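Local structure of porin (Rhodobacter blasticus, 3PRN) at residues A93-S98 and N211-G216; D97-Y102 and F107-S112; Y102-F107 and T236-V241; Y240-D245 and S273-E278. The protein forms trimeric outer-membrane channels through which small hydrophilic solutes, up to about 0.6 kDa, diffuse passively. The protein carries 1 engineered substitution. All coordinates share one frame; numbering follows the deposited sequence. Where two conformers were deposited one is given.

Contact 1 of 4, residues A93-S98 and N211-G216; sequences ALTYDS and NWYDNG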
loop_
_atom_site.group_PDB
_atom_site.type_symbol
_atom_site.label_atom_id
_atom_site.label_comp_id
_atom_site.label_asym_id
_atom_site.label_seq_id
_atom_site.Cartn_x
_atom_site.Cartn_y
_atom_site.Cartn_z
ATOM N N ALA A 93 -11.796 -14.260 25.018
ATOM C CA ALA A 93 -12.034 -13.116 25.908
ATOM C C ALA A 93 -11.151 -13.273 27.191
ATOM O O ALA A 93 -10.615 -14.347 27.467
ATOM C CB ALA A 93 -13.508 -13.062 26.317
ATOM N N LEU A 94 -11.007 -12.138 27.875
ATOM C CA LEU A 94 -10.396 -11.991 29.158
ATOM C C LEU A 94 -8.878 -12.015 29.181
ATOM O O LEU A 94 -8.286 -11.334 30.050
ATOM C CB LEU A 94 -10.937 -13.066 30.149
ATOM C CG LEU A 94 -12.477 -13.100 30.349
ATOM C CD1 LEU A 94 -12.834 -14.197 31.366
ATOM C CD2 LEU A 94 -13.007 -11.736 30.784
ATOM N N THR A 95 -8.254 -12.744 28.294
ATOM C CA THR A 95 -6.800 -12.994 28.372
ATOM C C THR A 95 -5.988 -11.724 28.271
ATOM O O THR A 95 -4.845 -11.682 28.776
ATOM C CB THR A 95 -6.450 -14.100 27.377
ATOM O OG1 THR A 95 -5.124 -14.630 27.572
ATOM C CG2 THR A 95 -6.453 -13.535 25.929
ATOM N N TYR A 96 -6.461 -10.631 27.641
ATOM C CA TYR A 96 -5.675 -9.409 27.574
ATOM C C TYR A 96 -6.260 -8.292 28.404
ATOM O O TYR A 96 -5.795 -7.132 28.318
ATOM C CB TYR A 96 -5.612 -8.909 26.083
ATOM C CG TYR A 96 -4.836 -9.882 25.193
ATOM C CD1 TYR A 96 -3.518 -10.191 25.504
ATOM C CD2 TYR A 96 -5.418 -10.439 24.062
ATOM C CE1 TYR A 96 -2.752 -11.045 24.719
ATOM C CE2 TYR A 96 -4.710 -11.355 23.294
ATOM C CZ TYR A 96 -3.368 -11.608 23.607
ATOM O OH TYR A 96 -2.685 -12.482 22.847
ATOM N N ASP A 97 -7.246 -8.549 29.252
ATOM C CA ASP A 97 -7.923 -7.477 30.001
ATOM C C ASP A 97 -7.173 -6.834 31.098
ATOM O O ASP A 97 -7.679 -5.817 31.625
ATOM C CB ASP A 97 -9.282 -7.959 30.534
ATOM C CG ASP A 97 -10.302 -8.145 29.444
ATOM O OD1 ASP A 97 -10.064 -7.885 28.260
ATOM O OD2 ASP A 97 -11.426 -8.577 29.712
ATOM N N SER A 98 -5.901 -7.218 31.364
ATOM C CA SER A 98 -5.133 -6.428 32.327
ATOM C C SER A 98 -4.342 -5.313 31.629
ATOM O O SER A 98 -3.781 -4.429 32.301
ATOM C CB SER A 98 -4.192 -7.333 33.142
ATOM O OG SER A 98 -3.072 -7.745 32.384
ATOM N N ASN A 211 -6.566 -14.379 35.807
ATOM C CA ASN A 211 -6.172 -15.229 34.710
ATOM C C ASN A 211 -4.994 -16.102 35.164
ATOM O O ASN A 211 -4.081 -15.580 35.839
ATOM C CB ASN A 211 -5.665 -14.367 33.529
ATOM C CG ASN A 211 -6.787 -13.562 32.898
ATOM O OD1 ASN A 211 -7.971 -13.938 32.958
ATOM N ND2 ASN A 211 -6.454 -12.422 32.276
ATOM N N TRP A 212 -5.019 -17.348 34.797
ATOM C CA TRP A 212 -3.982 -18.306 35.097
ATOM C C TRP A 212 -3.430 -18.858 33.795
ATOM O O TRP A 212 -4.244 -19.185 32.902
ATOM C CB TRP A 212 -4.631 -19.470 35.939
ATOM C CG TRP A 212 -3.635 -20.591 36.107
ATOM C CD1 TRP A 212 -2.595 -20.656 37.014
ATOM C CD2 TRP A 212 -3.513 -21.765 35.280
ATOM N NE1 TRP A 212 -1.853 -21.806 36.797
ATOM C CE2 TRP A 212 -2.400 -22.493 35.731
ATOM C CE3 TRP A 212 -4.238 -22.247 34.187
ATOM C CZ2 TRP A 212 -2.024 -23.708 35.159
ATOM C CZ3 TRP A 212 -3.844 -23.439 33.598
ATOM C CH2 TRP A 212 -2.755 -24.162 34.096
ATOM N N TYR A 213 -2.118 -19.011 33.646
ATOM C CA TYR A 213 -1.588 -19.629 32.444
ATOM C C TYR A 213 -0.584 -20.749 32.755
ATOM O O TYR A 213 0.232 -20.625 33.700
ATOM C CB TYR A 213 -0.713 -18.593 31.650
ATOM C CG TYR A 213 -1.573 -17.413 31.211
ATOM C CD1 TYR A 213 -2.327 -17.506 30.027
ATOM C CD2 TYR A 213 -1.626 -16.286 31.951
ATOM C CE1 TYR A 213 -3.140 -16.435 29.654
ATOM C CE2 TYR A 213 -2.421 -15.213 31.578
ATOM C CZ TYR A 213 -3.196 -15.305 30.427
ATOM O OH TYR A 213 -3.953 -14.225 30.097
ATOM N N ASP A 214 -0.515 -21.665 31.835
ATOM C CA ASP A 214 0.562 -22.618 31.700
ATOM C C ASP A 214 1.296 -22.138 30.421
ATOM O O ASP A 214 0.672 -22.164 29.356
ATOM C CB ASP A 214 0.051 -24.016 31.489
ATOM C CG ASP A 214 1.180 -25.011 31.273
ATOM O OD1 ASP A 214 2.256 -24.716 30.700
ATOM O OD2 ASP A 214 0.958 -26.173 31.716
ATOM N N ASN A 215 2.504 -21.653 30.561
ATOM C CA ASN A 215 3.303 -21.040 29.557
ATOM C C ASN A 215 4.161 -22.003 28.780
ATOM O O ASN A 215 5.055 -21.600 28.062
ATOM C CB ASN A 215 4.110 -19.836 30.062
ATOM C CG ASN A 215 3.190 -18.692 30.430
ATOM O OD1 ASN A 215 2.373 -18.215 29.605
ATOM N ND2 ASN A 215 3.309 -18.108 31.623
ATOM N N GLY A 216 3.824 -23.298 28.851
ATOM C CA GLY A 216 4.536 -24.296 28.061
ATOM C C GLY A 216 6.044 -24.311 28.256
ATOM O O GLY A 216 6.482 -24.438 29.404
#

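Contact 2 of 4, residues D97-Y102 and F107-S112; sequences DSEMGY and FGDAQS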
loop_
_atom_site.group_PDB
_atom_site.type_symbol
_atom_site.label_atom_id
_atom_site.label_comp_id
_atom_site.label_asym_id
_atom_site.label_seq_id
_atom_site.Cartn_x
_atom_site.Cartn_y
_atom_site.Cartn_z
ATOM N N ASP A 97 -7.246 -8.549 29.252
ATOM C CA ASP A 97 -7.923 -7.477 30.001
ATOM C C ASP A 97 -7.173 -6.834 31.098
ATOM O O ASP A 97 -7.679 -5.817 31.625
ATOM C CB ASP A 97 -9.282 -7.959 30.534
ATOM C CG ASP A 97 -10.302 -8.145 29.444
ATOM O OD1 ASP A 97 -10.064 -7.885 28.260
ATOM O OD2 ASP A 97 -11.426 -8.577 29.712
ATOM N N SER A 98 -5.901 -7.218 31.364
ATOM C CA SER A 98 -5.133 -6.428 32.327
ATOM C C SER A 98 -4.342 -5.313 31.629
ATOM O O SER A 98 -3.781 -4.429 32.301
ATOM C CB SER A 98 -4.192 -7.333 33.142
ATOM O OG SER A 98 -3.072 -7.745 32.384
ATOM N N GLU A 99 -4.348 -5.283 30.280
ATOM C CA GLU A 99 -3.588 -4.244 29.552
ATOM C C GLU A 99 -4.006 -2.833 29.914
ATOM O O GLU A 99 -5.143 -2.544 30.275
ATOM C CB GLU A 99 -3.660 -4.494 28.033
ATOM C CG GLU A 99 -2.842 -5.744 27.645
ATOM C CD GLU A 99 -3.034 -6.143 26.187
ATOM O OE1 GLU A 99 -3.964 -5.590 25.536
ATOM O OE2 GLU A 99 -2.261 -6.996 25.674
ATOM N N MET A 100 -3.078 -1.887 29.806
ATOM C CA MET A 100 -3.284 -0.506 30.128
ATOM C C MET A 100 -2.286 0.421 29.404
ATOM O O MET A 100 -1.357 -0.093 28.765
ATOM C CB MET A 100 -3.090 -0.309 31.655
ATOM C CG MET A 100 -1.817 -1.036 32.142
ATOM S SD MET A 100 -1.387 -0.507 33.842
ATOM C CE MET A 100 -2.685 -1.292 34.755
ATOM N N GLY A 101 -2.523 1.713 29.511
ATOM C CA GLY A 101 -1.660 2.695 28.856
ATOM C C GLY A 101 -2.099 2.837 27.370
ATOM O O GLY A 101 -2.897 2.021 26.857
ATOM N N TYR A 102 -1.540 3.837 26.690
ATOM C CA TYR A 102 -1.974 4.058 25.300
ATOM C C TYR A 102 -1.456 3.000 24.350
ATOM O O TYR A 102 -1.956 2.920 23.208
ATOM C CB TYR A 102 -1.589 5.467 24.850
ATOM C CG TYR A 102 -0.247 5.714 24.241
ATOM C CD1 TYR A 102 0.880 5.818 25.020
ATOM C CD2 TYR A 102 -0.095 5.821 22.834
ATOM C CE1 TYR A 102 2.120 6.101 24.471
ATOM C CE2 TYR A 102 1.154 6.050 22.266
ATOM C CZ TYR A 102 2.241 6.233 23.098
ATOM O OH TYR A 102 3.464 6.467 22.617
ATOM N N PHE A 107 2.617 -6.604 31.725
ATOM C CA PHE A 107 3.461 -7.775 32.075
ATOM C C PHE A 107 2.544 -8.926 32.494
ATOM O O PHE A 107 2.981 -10.097 32.475
ATOM C CB PHE A 107 4.415 -7.395 33.212
ATOM C CG PHE A 107 5.490 -6.434 32.771
ATOM C CD1 PHE A 107 6.457 -6.903 31.854
ATOM C CD2 PHE A 107 5.591 -5.150 33.257
ATOM C CE1 PHE A 107 7.491 -6.059 31.425
ATOM C CE2 PHE A 107 6.632 -4.334 32.829
ATOM C CZ PHE A 107 7.582 -4.787 31.926
ATOM N N GLY A 108 1.299 -8.641 32.842
ATOM C CA GLY A 108 0.370 -9.699 33.238
ATOM C C GLY A 108 -0.226 -10.469 32.070
ATOM O O GLY A 108 -0.993 -11.424 32.316
ATOM N N ASP A 109 0.105 -10.098 30.815
ATOM C CA ASP A 109 -0.335 -10.890 29.661
ATOM C C ASP A 109 0.497 -12.192 29.679
ATOM O O ASP A 109 1.598 -12.217 30.274
ATOM C CB ASP A 109 0.043 -10.119 28.391
ATOM C CG ASP A 109 -0.962 -9.042 28.004
ATOM O OD1 ASP A 109 -2.069 -8.909 28.595
ATOM O OD2 ASP A 109 -0.640 -8.300 27.031
ATOM N N ALA A 110 0.048 -13.250 29.075
ATOM C CA ALA A 110 0.728 -14.530 29.024
ATOM C C ALA A 110 2.171 -14.389 28.538
ATOM O O ALA A 110 2.445 -13.713 27.531
ATOM C CB ALA A 110 -0.022 -15.444 28.075
ATOM N N GLN A 111 3.100 -15.077 29.208
ATOM C CA GLN A 111 4.500 -15.018 28.780
ATOM C C GLN A 111 4.862 -16.298 28.013
ATOM O O GLN A 111 5.775 -17.036 28.387
ATOM C CB GLN A 111 5.416 -14.926 30.014
ATOM C CG GLN A 111 5.078 -13.750 30.912
ATOM C CD GLN A 111 5.456 -12.434 30.262
ATOM O OE1 GLN A 111 6.624 -12.234 29.941
ATOM N NE2 GLN A 111 4.532 -11.525 30.038
ATOM N N SER A 112 4.133 -16.567 26.947
ATOM C CA SER A 112 4.404 -17.751 26.105
ATOM C C SER A 112 4.487 -17.302 24.651
ATOM O O SER A 112 4.248 -16.114 24.345
ATOM C CB SER A 112 3.307 -18.801 26.292
ATOM O OG SER A 112 2.032 -18.197 26.192
HETATM O O HOH W 1 -3.913 -9.130 30.479
#

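Contact 3 of 4, residues Y102-F107 and T236-V241; sequences YEWSSF and TVRAYV. Engineered in segment 102-107: Trp104 (natural residue Ala).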
loop_
_atom_site.group_PDB
_atom_site.type_symbol
_atom_site.label_atom_id
_atom_site.label_comp_id
_atom_site.label_asym_id
_atom_site.label_seq_id
_atom_site.Cartn_x
_atom_site.Cartn_y
_atom_site.Cartn_z
ATOM N N TYR A 102 -1.540 3.837 26.690
ATOM C CA TYR A 102 -1.974 4.058 25.300
ATOM C C TYR A 102 -1.456 3.000 24.350
ATOM O O TYR A 102 -1.956 2.920 23.208
ATOM C CB TYR A 102 -1.589 5.467 24.850
ATOM C CG TYR A 102 -0.247 5.714 24.241
ATOM C CD1 TYR A 102 0.880 5.818 25.020
ATOM C CD2 TYR A 102 -0.095 5.821 22.834
ATOM C CE1 TYR A 102 2.120 6.101 24.471
ATOM C CE2 TYR A 102 1.154 6.050 22.266
ATOM C CZ TYR A 102 2.241 6.233 23.098
ATOM O OH TYR A 102 3.464 6.467 22.617
ATOM N N GLU A 103 -0.575 2.097 24.792
ATOM C CA GLU A 103 -0.151 1.029 23.884
ATOM C C GLU A 103 -0.726 -0.311 24.306
ATOM O O GLU A 103 -0.246 -1.310 23.748
ATOM C CB GLU A 103 1.379 0.957 23.810
ATOM C CG GLU A 103 1.942 2.287 23.316
ATOM C CD GLU A 103 3.455 2.326 23.532
ATOM O OE1 GLU A 103 3.900 2.260 24.714
ATOM O OE2 GLU A 103 4.139 2.409 22.518
ATOM N N TRP A 104 -1.708 -0.392 25.194
ATOM C CA TRP A 104 -2.332 -1.617 25.644
ATOM C C TRP A 104 -1.284 -2.683 25.968
ATOM O O TRP A 104 -1.235 -3.744 25.351
ATOM C CB TRP A 104 -3.360 -2.292 24.620
ATOM C CG TRP A 104 -4.262 -1.079 24.497
ATOM C CD1 TRP A 104 -4.382 -0.246 23.460
ATOM C CD2 TRP A 104 -5.059 -0.598 25.572
ATOM N NE1 TRP A 104 -5.234 0.824 23.898
ATOM C CE2 TRP A 104 -5.606 0.602 25.148
ATOM C CE3 TRP A 104 -5.359 -1.069 26.863
ATOM C CZ2 TRP A 104 -6.417 1.403 25.973
ATOM C CZ3 TRP A 104 -6.196 -0.269 27.673
ATOM C CH2 TRP A 104 -6.696 0.912 27.248
ATOM N N SER A 105 -0.450 -2.398 26.952
ATOM C CA SER A 105 0.591 -3.358 27.360
ATOM C C SER A 105 0.405 -3.756 28.843
ATOM O O SER A 105 -0.221 -3.063 29.664
ATOM C CB SER A 105 1.979 -2.746 27.184
ATOM O OG SER A 105 2.130 -1.648 28.066
ATOM N N SER A 106 0.940 -4.947 29.161
ATOM C CA SER A 106 0.870 -5.481 30.504
ATOM C C SER A 106 1.852 -6.659 30.623
ATOM O O SER A 106 1.814 -7.587 29.803
ATOM C CB SER A 106 -0.551 -6.021 30.828
ATOM O OG SER A 106 -0.581 -6.693 32.082
ATOM N N PHE A 107 2.617 -6.604 31.725
ATOM C CA PHE A 107 3.461 -7.775 32.075
ATOM C C PHE A 107 2.544 -8.926 32.494
ATOM O O PHE A 107 2.981 -10.097 32.475
ATOM C CB PHE A 107 4.415 -7.395 33.212
ATOM C CG PHE A 107 5.490 -6.434 32.771
ATOM C CD1 PHE A 107 6.457 -6.903 31.854
ATOM C CD2 PHE A 107 5.591 -5.150 33.257
ATOM C CE1 PHE A 107 7.491 -6.059 31.425
ATOM C CE2 PHE A 107 6.632 -4.334 32.829
ATOM C CZ PHE A 107 7.582 -4.787 31.926
ATOM N N THR A 236 -11.283 5.958 33.586
ATOM C CA THR A 236 -11.206 4.571 34.005
ATOM C C THR A 236 -9.843 4.381 34.706
ATOM O O THR A 236 -8.804 4.842 34.250
ATOM C CB THR A 236 -11.368 3.554 32.898
ATOM O OG1 THR A 236 -12.615 3.726 32.264
ATOM C CG2 THR A 236 -11.241 2.100 33.353
ATOM N N VAL A 237 -9.871 3.692 35.842
ATOM C CA VAL A 237 -8.589 3.449 36.545
ATOM C C VAL A 237 -8.342 1.964 36.464
ATOM O O VAL A 237 -9.267 1.171 36.607
ATOM C CB VAL A 237 -8.612 4.089 37.924
ATOM C CG1 VAL A 237 -9.444 3.324 38.921
ATOM C CG2 VAL A 237 -7.167 4.287 38.398
ATOM N N ARG A 238 -7.101 1.531 36.160
ATOM C CA ARG A 238 -6.785 0.111 36.025
ATOM C C ARG A 238 -5.568 -0.296 36.858
ATOM O O ARG A 238 -4.660 0.511 37.045
ATOM C CB ARG A 238 -6.317 -0.127 34.535
ATOM C CG ARG A 238 -7.428 0.153 33.539
ATOM C CD ARG A 238 -6.948 -0.050 32.098
ATOM N NE ARG A 238 -7.988 0.309 31.153
ATOM C CZ ARG A 238 -9.026 -0.459 30.841
ATOM N NH1 ARG A 238 -9.182 -1.653 31.379
ATOM N NH2 ARG A 238 -9.931 -0.041 29.962
ATOM N N ALA A 239 -5.536 -1.554 37.278
ATOM C CA ALA A 239 -4.390 -2.059 38.034
ATOM C C ALA A 239 -4.234 -3.548 37.806
ATOM O O ALA A 239 -5.190 -4.225 37.469
ATOM C CB ALA A 239 -4.598 -1.819 39.545
ATOM N N TYR A 240 -3.066 -4.117 38.060
ATOM C CA TYR A 240 -2.847 -5.544 38.006
ATOM C C TYR A 240 -1.603 -5.917 38.825
ATOM O O TYR A 240 -0.756 -5.043 39.033
ATOM C CB TYR A 240 -2.649 -6.134 36.579
ATOM C CG TYR A 240 -1.374 -5.690 35.892
ATOM C CD1 TYR A 240 -0.208 -6.463 36.069
ATOM C CD2 TYR A 240 -1.312 -4.587 35.062
ATOM C CE1 TYR A 240 0.982 -6.110 35.452
ATOM C CE2 TYR A 240 -0.098 -4.238 34.428
ATOM C CZ TYR A 240 1.030 -4.992 34.623
ATOM O OH TYR A 240 2.264 -4.700 34.051
ATOM N N VAL A 241 -1.519 -7.189 39.192
ATOM C CA VAL A 241 -0.347 -7.713 39.836
ATOM C C VAL A 241 -0.158 -9.063 39.117
ATOM O O VAL A 241 -1.204 -9.659 38.808
ATOM C CB VAL A 241 -0.555 -7.992 41.341
ATOM C CG1 VAL A 241 0.738 -8.441 41.990
ATOM C CG2 VAL A 241 -1.131 -6.759 42.025
#

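Contact 4 of 4, residues Y240-D245 and S273-E278; sequences YVSDID and SGFANE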
loop_
_atom_site.group_PDB
_atom_site.type_symbol
_atom_site.label_atom_id
_atom_site.label_comp_id
_atom_site.label_asym_id
_atom_site.label_seq_id
_atom_site.Cartn_x
_atom_site.Cartn_y
_atom_site.Cartn_z
ATOM N N TYR A 240 -3.066 -4.117 38.060
ATOM C CA TYR A 240 -2.847 -5.544 38.006
ATOM C C TYR A 240 -1.603 -5.917 38.825
ATOM O O TYR A 240 -0.756 -5.043 39.033
ATOM C CB TYR A 240 -2.649 -6.134 36.579
ATOM C CG TYR A 240 -1.374 -5.690 35.892
ATOM C CD1 TYR A 240 -0.208 -6.463 36.069
ATOM C CD2 TYR A 240 -1.312 -4.587 35.062
ATOM C CE1 TYR A 240 0.982 -6.110 35.452
ATOM C CE2 TYR A 240 -0.098 -4.238 34.428
ATOM C CZ TYR A 240 1.030 -4.992 34.623
ATOM O OH TYR A 240 2.264 -4.700 34.051
ATOM N N VAL A 241 -1.519 -7.189 39.192
ATOM C CA VAL A 241 -0.347 -7.713 39.836
ATOM C C VAL A 241 -0.158 -9.063 39.117
ATOM O O VAL A 241 -1.204 -9.659 38.808
ATOM C CB VAL A 241 -0.555 -7.992 41.341
ATOM C CG1 VAL A 241 0.738 -8.441 41.990
ATOM C CG2 VAL A 241 -1.131 -6.759 42.025
ATOM N N SER A 242 1.067 -9.467 38.869
ATOM C CA SER A 242 1.249 -10.772 38.197
ATOM C C SER A 242 2.510 -11.427 38.786
ATOM O O SER A 242 3.476 -10.712 39.074
ATOM C CB SER A 242 1.374 -10.609 36.668
ATOM O OG SER A 242 1.406 -11.818 35.926
ATOM N N ASP A 243 2.489 -12.713 38.919
ATOM C CA ASP A 243 3.522 -13.585 39.370
ATOM C C ASP A 243 3.791 -14.741 38.395
ATOM O O ASP A 243 2.868 -15.406 37.884
ATOM C CB ASP A 243 3.217 -14.286 40.724
ATOM C CG ASP A 243 3.318 -13.246 41.828
ATOM O OD1 ASP A 243 4.462 -12.708 42.091
ATOM O OD2 ASP A 243 2.263 -12.880 42.460
ATOM N N ILE A 244 5.070 -15.009 38.182
ATOM C CA ILE A 244 5.465 -16.156 37.382
ATOM C C ILE A 244 6.262 -17.100 38.291
ATOM O O ILE A 244 6.751 -16.654 39.346
ATOM C CB ILE A 244 6.264 -15.753 36.134
ATOM C CG1 ILE A 244 7.514 -14.931 36.454
ATOM C CG2 ILE A 244 5.334 -14.901 35.211
ATOM C CD1 ILE A 244 8.408 -14.631 35.269
ATOM N N ASP A 245 6.412 -18.339 37.904
ATOM C CA ASP A 245 7.185 -19.335 38.603
ATOM C C ASP A 245 8.695 -19.199 38.414
ATOM O O ASP A 245 9.407 -19.885 39.186
ATOM C CB ASP A 245 6.871 -20.784 38.128
ATOM C CG ASP A 245 5.631 -21.322 38.794
ATOM O OD1 ASP A 245 5.178 -20.840 39.857
ATOM O OD2 ASP A 245 5.022 -22.268 38.215
ATOM N N SER A 273 5.862 -2.158 36.328
ATOM C CA SER A 273 7.140 -2.736 36.811
ATOM C C SER A 273 7.167 -4.215 36.453
ATOM O O SER A 273 6.195 -4.930 36.777
ATOM C CB SER A 273 7.199 -2.454 38.327
ATOM O OG SER A 273 8.447 -2.837 38.847
ATOM N N GLY A 274 8.219 -4.691 35.785
ATOM C CA GLY A 274 8.327 -6.012 35.297
ATOM C C GLY A 274 8.844 -7.119 36.206
ATOM O O GLY A 274 9.151 -6.864 37.374
ATOM N N PHE A 275 8.962 -8.324 35.671
ATOM C CA PHE A 275 9.455 -9.471 36.433
ATOM C C PHE A 275 10.972 -9.382 36.724
ATOM O O PHE A 275 11.445 -10.054 37.651
ATOM C CB PHE A 275 9.168 -10.791 35.720
ATOM C CG PHE A 275 7.696 -10.985 35.442
ATOM C CD1 PHE A 275 6.810 -11.240 36.441
ATOM C CD2 PHE A 275 7.248 -10.907 34.095
ATOM C CE1 PHE A 275 5.461 -11.481 36.189
ATOM C CE2 PHE A 275 5.902 -11.097 33.851
ATOM C CZ PHE A 275 4.993 -11.384 34.877
ATOM N N ALA A 276 11.691 -8.546 35.992
ATOM C CA ALA A 276 13.122 -8.342 36.206
ATOM C C ALA A 276 13.363 -6.916 36.674
ATOM O O ALA A 276 14.382 -6.300 36.389
ATOM C CB ALA A 276 13.902 -8.603 34.914
ATOM N N ASN A 277 12.389 -6.368 37.391
ATOM C CA ASN A 277 12.483 -5.011 37.859
ATOM C C ASN A 277 12.527 -3.913 36.801
ATOM O O ASN A 277 12.863 -2.770 37.193
ATOM C CB ASN A 277 13.817 -4.884 38.678
ATOM C CG ASN A 277 13.522 -4.041 39.914
ATOM O OD1 ASN A 277 12.370 -4.023 40.372
ATOM N ND2 ASN A 277 14.468 -3.325 40.470
ATOM N N GLU A 278 12.227 -4.143 35.537
ATOM C CA GLU A 278 12.198 -3.062 34.553
ATOM C C GLU A 278 11.076 -2.076 34.923
ATOM O O GLU A 278 9.987 -2.481 35.354
ATOM C CB GLU A 278 11.682 -3.591 33.191
ATOM C CG GLU A 278 12.375 -4.856 32.718
ATOM C CD GLU A 278 11.573 -6.095 33.068
ATOM O OE1 GLU A 278 11.233 -6.296 34.293
ATOM O OE2 GLU A 278 11.234 -6.926 32.148
#

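Contact 1 of 4, residues A93-S98 and N211-G216
Thr95 and Tyr213 meet at about a right angle, the threonine hydroxyl lying at the edge of the tyrosine ring and in its plane. OG1 of Thr95 stands 2.8 Å from OH of Tyr213, a hydrogen bond in which either hydroxyl could be the donor. The threonine torsion sets this up: OG1 is turned anti to the backbone N (chi1 -167°), which carries it out to the phenol while CG2 packs on the ring face of the following residue, Tyr96. The phenol oxygen also lies 3.0 Å from the backbone O of Thr95, so that one residue of the loop borders it with two oxygens.

The second grip is an amide on a carbonyl. ND2 of Asn211 donates to O of Leu94 over 3.1 Å, with an N-H...O angle of 148°. The approach is not along a lone pair: the nitrogen sits well above the carbonyl plane, and the oxygen in turn is tilted from the amide plane of Asn211. The opposite face of the Leu94 carbonyl takes the N-H of Asp97, which closes the type I turn from Leu94 to Asp97. Leu94 O is therefore held by two donors, one from the turn itself and one from the barrel wall.

Asn211 and Tyr213, two residues apart on strand 206-214, thus fasten the turn that follows helix 88-91. Phe195 of the adjacent strand 193-200 packs beside both and reaches Leu94 and Thr95, while Tyr227 of strand 223-232 borders Asn211 from the next strand.

Contact 2 of 4, residues D97-Y102 and F107-S112
Ser98 opens the contact, its CB directed at the backbone of Gly108 and its OG 4.0 Å from Gly108 C. With OG placed between the backbone N and the carbonyl carbon (chi1 75°), the hydroxyl faces the glycine backbone, and the CA atoms of Ser98 and Gly108 are 6.5 Å apart. That hydroxyl also bonds to OG of Ser106, which in turn accepts from the backbone N of Gly108. A water bridges the segments: it accepts from Ser98 N over 2.9 Å, is hydrogen-bonded to Ser98 OG, and probably donates to OD1 of Asp109 over 2.6 Å, although more acceptors surround it than it has protons to give.

Glu99 comes next, with CG anti to its carbonyl carbon and the chain extended beyond it. The side chain crosses that of Asp109 at about a right angle, CG lying 3.4 Å from Asp109 OD1. At the end, OE2 of Glu99 is only 2.5 Å from OD2 of Asp109, and the carboxylate planes are turned 56° apart. At this separation one of the two acids is probably protonated, which would offset the repulsion of like charges.

On the 107-112 side, NE2 of Gln111 donates to O of Asp109 over 3.0 Å, bracing the backbone just beyond the acid. Lying between helix 88-91 and strand 131-138, both segments belong to the long loop folded into the barrel, the constriction loop that forms the pore eyelet in trimeric porins.

Contact 3 of 4, residues Y102-F107 and T236-V241
The ring of Tyr240 carries OG of Ser106 on one face, 3.4 Å above the plane and over its centre. Ser106 OG, anti to the backbone N (chi1 173°), is brought over the phenol by that torsion, while its polar partners, Ser98 OG and Gly108 N, belong to the same loop. At the end of the ring, OH of Tyr240 accepts from the backbone N of Phe107 over 3.0 Å, with an N-H...O angle of 155°. The hydroxyl lies obliquely to the Phe107 ring, 3.4 Å from CD2, and its other partner is OE1 of Gln272 on strand 265-273.

Arg238 and Tyr240 project inward from strand 235-244 of the 16-stranded antiparallel barrel, and the segment 102-107 runs along them as part of the loop that folds into the barrel and forms the pore eyelet.

A second pair of flat groups meets perpendicularly. Trp104, engineered (alanine in the natural protein), presents its edge to one face of the Arg238 guanidinium; CZ3 lies 4.0 Å from NE, and the planes are 88° apart. CG2 of Thr236 lies 4.1 Å above the opposite face. Arg238 NE forms a salt bridge with Asp258 of strand 252-262, which Trp104 also touches.

Contact 4 of 4, residues Y240-D245 and S273-E278
Ile244 lays its side chain over the ring of Phe275, at the end of barrel strand 235-244, where the turn between strands 265-273 and 279-288 folds back onto the wall of the antiparallel porin barrel. CG2 sits above one face of the ring, 3.9 Å from its centroid and 26° off the normal, which meets the geometry of a CH-pi contact. Both branches take part: CG1, between the backbone N and the carbonyl carbon (chi1 57°), carries CD1 to 3.7 Å from Phe275 CG, while CG2, anti to the carbonyl carbon, reaches the far end of the ring, 3.5 Å from CZ. The isoleucine therefore spans the ring from root to tip.

CB of Phe275 points at the strand, and the ring extends to it under Ile244. The residue lies in a type I turn from Gly274 to Asn277; N of Ala276, just beyond it, donates to OE1 of Glu278 over 2.9 Å, and Gly274 N to O of Glu278. Ala252 and Gln223, on flanking strands, also pack against the phenylalanine.

Two strand positions before Ile244, the hydroxyl of Ser242 is bonded to OG1 of Thr225, and that same OG of Ser242 lies in the plane of the Phe275 ring, at its edge, 3.8 Å from CZ.

How the contacts relate
Three of the four contacts draw on the loop between helix 88-91 and strand 131-138. Contact 1 anchors its start to strand 206-214, contact 2 folds it upon itself, and contact 3 pins residues 102-107 to strand 235-244; contacts 2 and 3 interleave along the chain and share Tyr102 and Phe107. Contact 4 joins the end of strand 235-244 to a turn between the barrel's last two strands. Contacts 2 and 3 are closest, their centres about 7 Å apart, while contacts 1 and 3, like 1 and 4, are about 14 Å apart. Phe107 links the later contacts: its O lies 3.4 Å from Phe275 CE2. The loop is thus tied to two strands of one barrel wall, consistent with a fixed eyelet.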